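Local coordinates for protein N-acetyl-beta-D glucosaminidase (Rhizomucor miehei CAU432, PDB 4ZM6) that probably hydrolyses beta-N-acetylglucosaminides as a family 3 glycoside hydrolase and also carries a GCN5-related glucosamine N-acetyltransferase region that binds acetyl-CoA, at residues A[129-134]-A[175-180]; A[135-140]-A[153-158]; A[42-47]-A[75-80]. All coordinates share one frame; numbering follows the deposited sequence.

Contact 1: A[129-134]-A[175-180]; sequences WNLAPV and ATSIKH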
loop_
_atom_site.group_PDB
_atom_site.type_symbol
_atom_site.label_atom_id
_atom_site.label_comp_id
_atom_site.label_asym_id
_atom_site.label_seq_id
_atom_site.Cartn_x
_atom_site.Cartn_y
_atom_site.Cartn_z
ATOM N N TRP A 129 -14.749 -3.515 28.858
ATOM C CA TRP A 129 -13.395 -3.356 28.334
ATOM C C TRP A 129 -12.795 -4.734 28.091
ATOM O O TRP A 129 -12.380 -5.409 29.027
ATOM C CB TRP A 129 -12.503 -2.572 29.305
ATOM C CG TRP A 129 -11.162 -2.156 28.730
ATOM C CD1 TRP A 129 -10.523 -2.689 27.643
ATOM C CD2 TRP A 129 -10.295 -1.136 29.235
ATOM N NE1 TRP A 129 -9.327 -2.053 27.438
ATOM C CE2 TRP A 129 -9.161 -1.098 28.401
ATOM C CE3 TRP A 129 -10.370 -0.248 30.310
ATOM C CZ2 TRP A 129 -8.111 -0.209 28.607
ATOM C CZ3 TRP A 129 -9.325 0.638 30.519
ATOM C CH2 TRP A 129 -8.209 0.649 29.671
ATOM N N ASN A 130 -12.744 -5.147 26.831
ATOM C CA ASN A 130 -12.082 -6.386 26.479
ATOM C C ASN A 130 -10.629 -6.094 26.104
ATOM O O ASN A 130 -10.358 -5.278 25.220
ATOM C CB ASN A 130 -12.813 -7.073 25.331
ATOM C CG ASN A 130 -12.346 -8.502 25.110
ATOM O OD1 ASN A 130 -11.435 -8.989 25.788
ATOM N ND2 ASN A 130 -12.970 -9.183 24.150
ATOM N N LEU A 131 -9.699 -6.754 26.792
ATOM C CA LEU A 131 -8.274 -6.610 26.499
ATOM C C LEU A 131 -7.969 -7.453 25.266
ATOM O O LEU A 131 -7.496 -8.584 25.357
ATOM C CB LEU A 131 -7.423 -7.045 27.694
ATOM C CG LEU A 131 -7.713 -6.319 29.010
ATOM C CD1 LEU A 131 -6.967 -6.988 30.155
ATOM C CD2 LEU A 131 -7.351 -4.845 28.912
ATOM N N ALA A 132 -8.277 -6.880 24.112
ATOM C CA ALA A 132 -8.197 -7.576 22.840
ATOM C C ALA A 132 -8.394 -6.539 21.736
ATOM O O ALA A 132 -8.862 -5.430 22.007
ATOM C CB ALA A 132 -9.270 -8.657 22.770
ATOM N N PRO A 133 -8.044 -6.887 20.489
ATOM C CA PRO A 133 -7.525 -8.159 20.027
ATOM C C PRO A 133 -6.011 -8.229 20.076
ATOM O O PRO A 133 -5.341 -7.228 20.322
ATOM C CB PRO A 133 -7.982 -8.189 18.573
ATOM C CG PRO A 133 -7.877 -6.764 18.153
ATOM C CD PRO A 133 -8.157 -5.928 19.377
ATOM N N VAL A 134 -5.494 -9.425 19.837
ATOM C CA VAL A 134 -4.071 -9.656 19.687
ATOM C C VAL A 134 -3.697 -9.332 18.242
ATOM O O VAL A 134 -4.296 -9.867 17.312
ATOM C CB VAL A 134 -3.731 -11.123 20.026
ATOM C CG1 VAL A 134 -2.289 -11.462 19.679
ATOM C CG2 VAL A 134 -3.997 -11.388 21.499
ATOM N N ALA A 175 -14.680 -1.203 25.310
ATOM C CA ALA A 175 -13.348 -0.675 24.989
ATOM C C ALA A 175 -12.387 -1.783 24.557
ATOM O O ALA A 175 -12.627 -2.960 24.827
ATOM C CB ALA A 175 -12.781 0.085 26.177
ATOM N N THR A 176 -11.304 -1.403 23.881
ATOM C CA THR A 176 -10.347 -2.378 23.351
ATOM C C THR A 176 -8.898 -2.030 23.676
ATOM O O THR A 176 -8.580 -0.918 24.093
ATOM C CB THR A 176 -10.487 -2.552 21.819
ATOM O OG1 THR A 176 -10.309 -1.292 21.156
ATOM C CG2 THR A 176 -11.848 -3.129 21.466
ATOM N N SER A 177 -8.033 -3.019 23.486
ATOM C CA SER A 177 -6.599 -2.866 23.671
ATOM C C SER A 177 -5.907 -3.781 22.685
ATOM O O SER A 177 -5.950 -5.002 22.828
ATOM C CB SER A 177 -6.180 -3.240 25.091
ATOM O OG SER A 177 -6.765 -2.369 26.036
ATOM N N ILE A 178 -5.296 -3.189 21.664
ATOM C CA ILE A 178 -4.504 -3.968 20.724
ATOM C C ILE A 178 -3.164 -4.298 21.390
ATOM O O ILE A 178 -2.540 -3.431 22.017
ATOM C CB ILE A 178 -4.338 -3.273 19.349
ATOM C CG1 ILE A 178 -3.818 -1.843 19.479
ATOM C CG2 ILE A 178 -5.668 -3.256 18.616
ATOM C CD1 ILE A 178 -3.259 -1.297 18.189
ATOM N N LYS A 179 -2.749 -5.556 21.279
ATOM C CA LYS A 179 -1.571 -6.045 21.986
ATOM C C LYS A 179 -0.842 -7.101 21.171
ATOM O O LYS A 179 -1.451 -7.717 20.303
ATOM C CB LYS A 179 -1.990 -6.634 23.331
ATOM C CG LYS A 179 -3.224 -7.519 23.280
ATOM C CD LYS A 179 -3.256 -8.489 24.455
ATOM C CE LYS A 179 -4.678 -8.811 24.882
ATOM N NZ LYS A 179 -4.788 -10.087 25.642
ATOM N N HIS A 180 0.446 -7.343 21.435
ATOM C CA HIS A 180 1.231 -6.715 22.500
ATOM C C HIS A 180 2.305 -5.858 21.864
ATOM O O HIS A 180 3.246 -6.386 21.265
ATOM C CB HIS A 180 1.906 -7.781 23.362
ATOM C CG HIS A 180 0.959 -8.782 23.938
ATOM N ND1 HIS A 180 0.466 -8.691 25.220
ATOM C CD2 HIS A 180 0.405 -9.891 23.400
ATOM C CE1 HIS A 180 -0.344 -9.707 25.452
ATOM N NE2 HIS A 180 -0.400 -10.450 24.362
#

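Contact 2: A[135-140]-A[153-158]; sequences LDVNNN and QDPELV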
loop_
_atom_site.group_PDB
_atom_site.type_symbol
_atom_site.label_atom_id
_atom_site.label_comp_id
_atom_site.label_asym_id
_atom_site.label_seq_id
_atom_site.Cartn_x
_atom_site.Cartn_y
_atom_site.Cartn_z
ATOM N N LEU A 135 -2.728 -8.439 18.058
ATOM C CA LEU A 135 -2.204 -8.116 16.726
ATOM C C LEU A 135 -0.776 -8.636 16.529
ATOM O O LEU A 135 -0.094 -8.242 15.574
ATOM C CB LEU A 135 -2.251 -6.605 16.491
ATOM C CG LEU A 135 -3.604 -5.907 16.637
ATOM C CD1 LEU A 135 -3.515 -4.507 16.066
ATOM C CD2 LEU A 135 -4.722 -6.669 15.950
ATOM N N ASP A 136 -0.325 -9.515 17.426
ATOM C CA ASP A 136 0.968 -10.185 17.277
ATOM C C ASP A 136 0.926 -11.078 16.048
ATOM O O ASP A 136 -0.111 -11.663 15.750
ATOM C CB ASP A 136 1.285 -11.046 18.490
ATOM C CG ASP A 136 1.297 -10.265 19.782
ATOM O OD1 ASP A 136 1.795 -9.113 19.807
ATOM O OD2 ASP A 136 0.812 -10.820 20.788
ATOM N N VAL A 137 2.055 -11.184 15.350
ATOM C CA VAL A 137 2.120 -11.904 14.075
ATOM C C VAL A 137 2.947 -13.177 14.223
ATOM O O VAL A 137 4.126 -13.126 14.568
ATOM C CB VAL A 137 2.733 -11.021 12.965
ATOM C CG1 VAL A 137 2.719 -11.747 11.625
ATOM C CG2 VAL A 137 1.988 -9.698 12.871
ATOM N N ASN A 138 2.331 -14.315 13.921
ATOM C CA ASN A 138 2.934 -15.615 14.207
ATOM C C ASN A 138 3.766 -16.207 13.066
ATOM O O ASN A 138 3.344 -17.147 12.380
ATOM C CB ASN A 138 1.850 -16.604 14.636
ATOM C CG ASN A 138 2.287 -17.446 15.797
ATOM O OD1 ASN A 138 2.499 -16.925 16.885
ATOM N ND2 ASN A 138 2.442 -18.742 15.576
ATOM N N ASN A 139 4.962 -15.652 12.892
ATOM C CA ASN A 139 5.945 -16.177 11.940
ATOM C C ASN A 139 6.939 -17.173 12.572
ATOM O O ASN A 139 7.827 -17.679 11.886
ATOM C CB ASN A 139 6.690 -15.023 11.265
ATOM C CG ASN A 139 7.250 -14.026 12.260
ATOM O OD1 ASN A 139 7.300 -14.290 13.464
ATOM N ND2 ASN A 139 7.669 -12.868 11.765
ATOM N N ASN A 140 6.781 -17.452 13.870
ATOM C CA ASN A 140 7.613 -18.436 14.579
ATOM C C ASN A 140 6.858 -19.737 14.919
ATOM O O ASN A 140 6.034 -19.767 15.852
ATOM C CB ASN A 140 8.198 -17.833 15.865
ATOM C CG ASN A 140 9.311 -18.688 16.463
ATOM O OD1 ASN A 140 9.429 -19.882 16.172
ATOM N ND2 ASN A 140 10.142 -18.075 17.295
ATOM N N GLN A 153 0.398 -15.680 10.043
ATOM C CA GLN A 153 1.782 -15.381 9.676
ATOM C C GLN A 153 1.940 -14.080 8.904
ATOM O O GLN A 153 2.974 -13.422 8.995
ATOM C CB GLN A 153 2.276 -16.519 8.794
ATOM C CG GLN A 153 3.766 -16.594 8.578
ATOM C CD GLN A 153 4.141 -17.898 7.908
ATOM O OE1 GLN A 153 3.704 -18.180 6.791
ATOM N NE2 GLN A 153 4.920 -18.718 8.599
ATOM N N ASP A 154 0.922 -13.740 8.122
ATOM C CA ASP A 154 0.933 -12.563 7.263
ATOM C C ASP A 154 0.452 -11.319 8.025
ATOM O O ASP A 154 -0.698 -11.279 8.464
ATOM C CB ASP A 154 0.023 -12.827 6.059
ATOM C CG ASP A 154 0.001 -11.687 5.062
ATOM O OD1 ASP A 154 0.774 -10.724 5.212
ATOM O OD2 ASP A 154 -0.805 -11.765 4.117
ATOM N N PRO A 155 1.319 -10.291 8.166
ATOM C CA PRO A 155 0.926 -9.091 8.920
ATOM C C PRO A 155 -0.276 -8.359 8.334
ATOM O O PRO A 155 -0.980 -7.660 9.060
ATOM C CB PRO A 155 2.168 -8.197 8.847
ATOM C CG PRO A 155 3.293 -9.115 8.527
ATOM C CD PRO A 155 2.698 -10.182 7.661
ATOM N N GLU A 156 -0.502 -8.513 7.033
ATOM C CA GLU A 156 -1.659 -7.903 6.389
ATOM C C GLU A 156 -2.953 -8.607 6.808
ATOM O O GLU A 156 -3.958 -7.954 7.091
ATOM C CB GLU A 156 -1.498 -7.918 4.868
ATOM C CG GLU A 156 -2.186 -6.752 4.181
ATOM C CD GLU A 156 -1.751 -5.411 4.745
ATOM O OE1 GLU A 156 -0.522 -5.185 4.861
ATOM O OE2 GLU A 156 -2.639 -4.596 5.089
ATOM N N LEU A 157 -2.918 -9.935 6.861
ATOM C CA LEU A 157 -4.049 -10.711 7.361
ATOM C C LEU A 157 -4.351 -10.371 8.823
ATOM O O LEU A 157 -5.511 -10.297 9.215
ATOM C CB LEU A 157 -3.782 -12.210 7.210
ATOM C CG LEU A 157 -4.782 -13.207 7.811
ATOM C CD1 LEU A 157 -6.220 -12.912 7.424
ATOM C CD2 LEU A 157 -4.420 -14.623 7.385
ATOM N N VAL A 158 -3.311 -10.148 9.621
ATOM C CA VAL A 158 -3.491 -9.790 11.022
ATOM C C VAL A 158 -4.140 -8.406 11.142
ATOM O O VAL A 158 -4.973 -8.182 12.011
ATOM C CB VAL A 158 -2.151 -9.847 11.793
ATOM C CG1 VAL A 158 -2.298 -9.293 13.205
ATOM C CG2 VAL A 158 -1.631 -11.279 11.847
#

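Contact 3: A[42-47]-A[75-80]; sequences IILFSR and LFIAVD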
loop_
_atom_site.group_PDB
_atom_site.type_symbol
_atom_site.label_atom_id
_atom_site.label_comp_id
_atom_site.label_asym_id
_atom_site.label_seq_id
_atom_site.Cartn_x
_atom_site.Cartn_y
_atom_site.Cartn_z
ATOM N N ILE A 42 -10.947 -2.221 37.010
ATOM C CA ILE A 42 -10.820 -3.567 37.565
ATOM C C ILE A 42 -10.532 -4.529 36.422
ATOM O O ILE A 42 -10.907 -4.263 35.279
ATOM C CB ILE A 42 -12.127 -4.014 38.263
ATOM C CG1 ILE A 42 -12.551 -3.002 39.338
ATOM C CG2 ILE A 42 -11.987 -5.411 38.863
ATOM C CD1 ILE A 42 -11.566 -2.840 40.479
ATOM N N ILE A 43 -9.867 -5.641 36.732
ATOM C CA ILE A 43 -9.674 -6.737 35.774
ATOM C C ILE A 43 -10.134 -8.054 36.400
ATOM O O ILE A 43 -9.927 -8.289 37.589
ATOM C CB ILE A 43 -8.207 -6.838 35.277
ATOM C CG1 ILE A 43 -8.021 -8.081 34.391
ATOM C CG2 ILE A 43 -7.226 -6.853 36.442
ATOM C CD1 ILE A 43 -6.738 -8.092 33.583
ATOM N N LEU A 44 -10.758 -8.901 35.588
ATOM C CA LEU A 44 -11.331 -10.161 36.052
ATOM C C LEU A 44 -10.763 -11.362 35.295
ATOM O O LEU A 44 -10.312 -11.239 34.151
ATOM C CB LEU A 44 -12.851 -10.133 35.885
ATOM C CG LEU A 44 -13.607 -8.945 36.492
ATOM C CD1 LEU A 44 -15.093 -9.079 36.200
ATOM C CD2 LEU A 44 -13.365 -8.846 37.988
ATOM N N PHE A 45 -10.789 -12.522 35.946
ATOM C CA PHE A 45 -10.330 -13.778 35.349
ATOM C C PHE A 45 -11.366 -14.866 35.625
ATOM O O PHE A 45 -12.364 -14.605 36.293
ATOM C CB PHE A 45 -8.981 -14.177 35.944
ATOM C CG PHE A 45 -7.871 -13.207 35.647
ATOM C CD1 PHE A 45 -7.733 -12.036 36.386
ATOM C CD2 PHE A 45 -6.953 -13.474 34.637
ATOM C CE1 PHE A 45 -6.710 -11.144 36.113
ATOM C CE2 PHE A 45 -5.925 -12.587 34.363
ATOM C CZ PHE A 45 -5.804 -11.422 35.100
ATOM N N SER A 46 -11.130 -16.082 35.130
ATOM C CA SER A 46 -12.048 -17.209 35.377
ATOM C C SER A 46 -12.299 -17.466 36.872
ATOM O O SER A 46 -13.379 -17.925 37.247
ATOM C CB SER A 46 -11.538 -18.486 34.711
ATOM O OG SER A 46 -11.134 -18.231 33.380
ATOM N N ARG A 47 -11.300 -17.177 37.708
ATOM C CA ARG A 47 -11.454 -17.200 39.164
ATOM C C ARG A 47 -12.701 -16.428 39.598
ATOM O O ARG A 47 -13.468 -16.893 40.443
ATOM C CB ARG A 47 -10.229 -16.567 39.834
ATOM C CG ARG A 47 -8.932 -16.748 39.063
ATOM C CD ARG A 47 -8.124 -15.461 39.050
ATOM N NE ARG A 47 -7.291 -15.294 40.232
ATOM C CZ ARG A 47 -6.799 -14.127 40.629
ATOM N NH1 ARG A 47 -7.067 -13.024 39.943
ATOM N NH2 ARG A 47 -6.045 -14.062 41.716
ATOM N N LEU A 75 -16.390 2.784 37.275
ATOM C CA LEU A 75 -15.247 1.907 37.067
ATOM C C LEU A 75 -15.251 1.300 35.673
ATOM O O LEU A 75 -16.308 1.117 35.067
ATOM C CB LEU A 75 -15.259 0.755 38.082
ATOM C CG LEU A 75 -15.178 1.075 39.576
ATOM C CD1 LEU A 75 -15.184 -0.220 40.375
ATOM C CD2 LEU A 75 -13.943 1.900 39.898
ATOM N N PHE A 76 -14.054 1.001 35.176
ATOM C CA PHE A 76 -13.886 0.087 34.061
ATOM C C PHE A 76 -13.756 -1.302 34.667
ATOM O O PHE A 76 -13.106 -1.471 35.694
ATOM C CB PHE A 76 -12.625 0.415 33.249
ATOM C CG PHE A 76 -12.879 1.239 32.012
ATOM C CD1 PHE A 76 -13.740 0.782 31.022
ATOM C CD2 PHE A 76 -12.220 2.447 31.814
ATOM C CE1 PHE A 76 -13.965 1.530 29.875
ATOM C CE2 PHE A 76 -12.439 3.197 30.669
ATOM C CZ PHE A 76 -13.313 2.740 29.698
ATOM N N ILE A 77 -14.378 -2.288 34.031
ATOM C CA ILE A 77 -14.262 -3.684 34.440
ATOM C C ILE A 77 -13.786 -4.493 33.232
ATOM O O ILE A 77 -14.579 -4.879 32.368
ATOM C CB ILE A 77 -15.603 -4.222 34.975
ATOM C CG1 ILE A 77 -16.049 -3.392 36.182
ATOM C CG2 ILE A 77 -15.491 -5.696 35.353
ATOM C CD1 ILE A 77 -17.368 -3.837 36.784
ATOM N N ALA A 78 -12.482 -4.744 33.186
ATOM C CA ALA A 78 -11.843 -5.348 32.024
ATOM C C ALA A 78 -11.737 -6.866 32.132
ATOM O O ALA A 78 -11.995 -7.441 33.187
ATOM C CB ALA A 78 -10.465 -4.738 31.823
ATOM N N VAL A 79 -11.352 -7.499 31.025
ATOM C CA VAL A 79 -11.201 -8.949 30.959
ATOM C C VAL A 79 -10.418 -9.364 29.702
ATOM O O VAL A 79 -10.500 -8.702 28.666
ATOM C CB VAL A 79 -12.582 -9.645 30.978
ATOM C CG1 VAL A 79 -13.321 -9.441 29.663
ATOM C CG2 VAL A 79 -12.438 -11.127 31.277
ATOM N N ASP A 80 -9.659 -10.452 29.802
ATOM C CA ASP A 80 -8.964 -11.033 28.652
ATOM C C ASP A 80 -9.867 -12.021 27.921
ATOM O O ASP A 80 -9.749 -13.230 28.126
ATOM C CB ASP A 80 -7.713 -11.798 29.103
ATOM C CG ASP A 80 -6.529 -10.910 29.328
ATOM O OD1 ASP A 80 -6.109 -10.223 28.377
ATOM O OD2 ASP A 80 -5.994 -10.930 30.452
#

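Contact 1: A[129-134]-A[175-180]
Trp129 and Ala175 begin this pairing of two segments, 129-134 and 175-180, that lie side by side in the TIM-barrel domain of glycoside hydrolase family 3. Helix 155-171 lies between them in the chain. The segments run roughly the same way, with 26° between their directions. In Trp129, CG stands anti to the backbone N (chi1 -170°), and the indole reaches across to the other segment. CB of Ala175 lies over one face of the ring. Ala175 CB is 3.9 Å from the centroid of the five-membered ring of Trp129, a CH-pi contact. The ring edge does polar work: Trp129 NE1 donates to Ser177 OG at 2.9 Å, with the hydroxyl close to the ring plane. In Ser177 the hydroxyl sits beside the backbone N (chi1 -63°), which turns it to the indole. This buried OG is also bonded to OG of Ser227 in strand 227-230. Backbone bonds accompany the side chains. Asn130 N donates to Ala175 O at 3.0 Å, and Ser177 N to Ala132 O at 2.9 Å. Lys179 N donates to Pro133 O at 3.2 Å. Between the two bridged pairs, Trp129 with Ala175 and Val134 with Lys179, the register slips by one residue. Leu131 lies in that interval, at the centre of an inverse gamma turn, and a cis peptide precedes Pro133. The ring of Pro133 and the side chain of Ile178 lie side by side, with Pro133 CD 3.7 Å from Ile178 CG2. Lys179 and His180 are joined by another cis peptide and start the KHFPGHG sequence motif of family 3 N-acetylglucosaminidases. Lys179 NZ forms salt bridges with Asp80 OD1 and Glu82 OE1.

Contact 2: A[135-140]-A[153-158]
Val137 and Val158 cross obliquely, and their methyl groups form the middle of this contact. It lies in the TIM-barrel domain of family 3, where 135-140 belongs to the loop that leads from strand 129-130 to helix 155-171. Each valine uses its two branches differently. In Val137, CG1 is anti to the backbone N (chi1 -177°) and lies over the turn that leads into the helix, against the carbonyl of Gln153. It also touches the proline at the helix start, with Val137 CG1 4.1 Å from Pro155 CG. The other branch meets the helix: Val137 CG2 is 4.1 Å from Val158 CG2. Val158 has the same rotamer (chi1 172°). Val158 CG1 lies 3.4 Å from Leu135 O, at the start of the loop segment. At the other end, the extended side chain of Gln153 runs alongside the backbone of Asn139, with Gln153 CG 4.0 Å from Asn139 CA. Beside it, Gln153 CA makes a CA-H...O contact with Asn138 O at 3.6 Å. The two segments therefore meet through apolar groups and carbonyl oxygens. Within 153-158 the helix start is capped. Asp154 is the N-cap, and its OD1 accepts from Glu156 N at 3.1 Å, met from above the carboxylate plane. Its backbone O takes Val158 N in the first helical turn. Asp136 points away from the helix, and its OD1 accepts from the backbone N of His180 and of His184. The contact packs the loop after strand 129-130 onto the first turn of helix 155-171. Helix 211-217 packs against the same side chains: Pro212 touches both Val137 and Val158, and Val211 touches Pro155.

Contact 3: A[42-47]-A[75-80]
In Leu44, CG lies beside the backbone N and anti to the carbonyl carbon (chi1 -53°), and this brings Leu44 CD1 to 3.5 Å from Ile77 CG2. The Ile77 branch comes from the other strand, anti to its own backbone N. Ile42 sets its CG1 in the same way (chi1 -55°), where Ile42 CG1 meets Leu75 CD1 at 4.0 Å. Helix 52-68 packs on this apolar layer, through Ala66 against Leu75 and through Thr59 and Gln63 against Ile77. Strand 41-44, helix 52-68 and strand 76-79 make up a beta-alpha-beta unit of the TIM barrel. The two strands are parallel; the axes of their short segments 42-44 and 76-79 come within 4.4 Å and are inclined by 31°. Ile42 N donates to Phe76 O at 2.6 Å. Ala78 N returns a bond to Ile42 O at 2.7 Å, and Leu44 N gives one to Ala78 O at 3.1 Å. Ile43 and Ala78 point to the other face of the sheet, where both touch Met18 of strand 17-19. Near the C-terminal end of the strands, Phe45 CE2 and Ile43 CD1 come near Asp80 OD2, which is held by a salt bridge to Arg88, while OD1 of the same carboxylate pairs with Lys179.

Contacts 1 and 3 are buried in the barrel domain, contact 3 within a sheet and contact 1 along short strands and the loop between them; contact 2 is only partly buried, with exposed residues near the start of its helix. Strands 76-79 and 129-130 are sheet neighbours, which joins contact 3 to contact 1: Leu131 N lies 2.8 Å from Val79 O, and the Trp129 ring packs edge-to-face with Phe76. Contact 2 is nested in the chain loop closed by contact 1 and meets it through a backbone hydrogen bond between Leu135 N and Lys179 O. Contacts 2 and 3 do not touch. Contact 3 is regular parallel pairing, contact 1 has broken pairing with buried polar side chains, and contact 2 relies on loop-to-helix apolar packing.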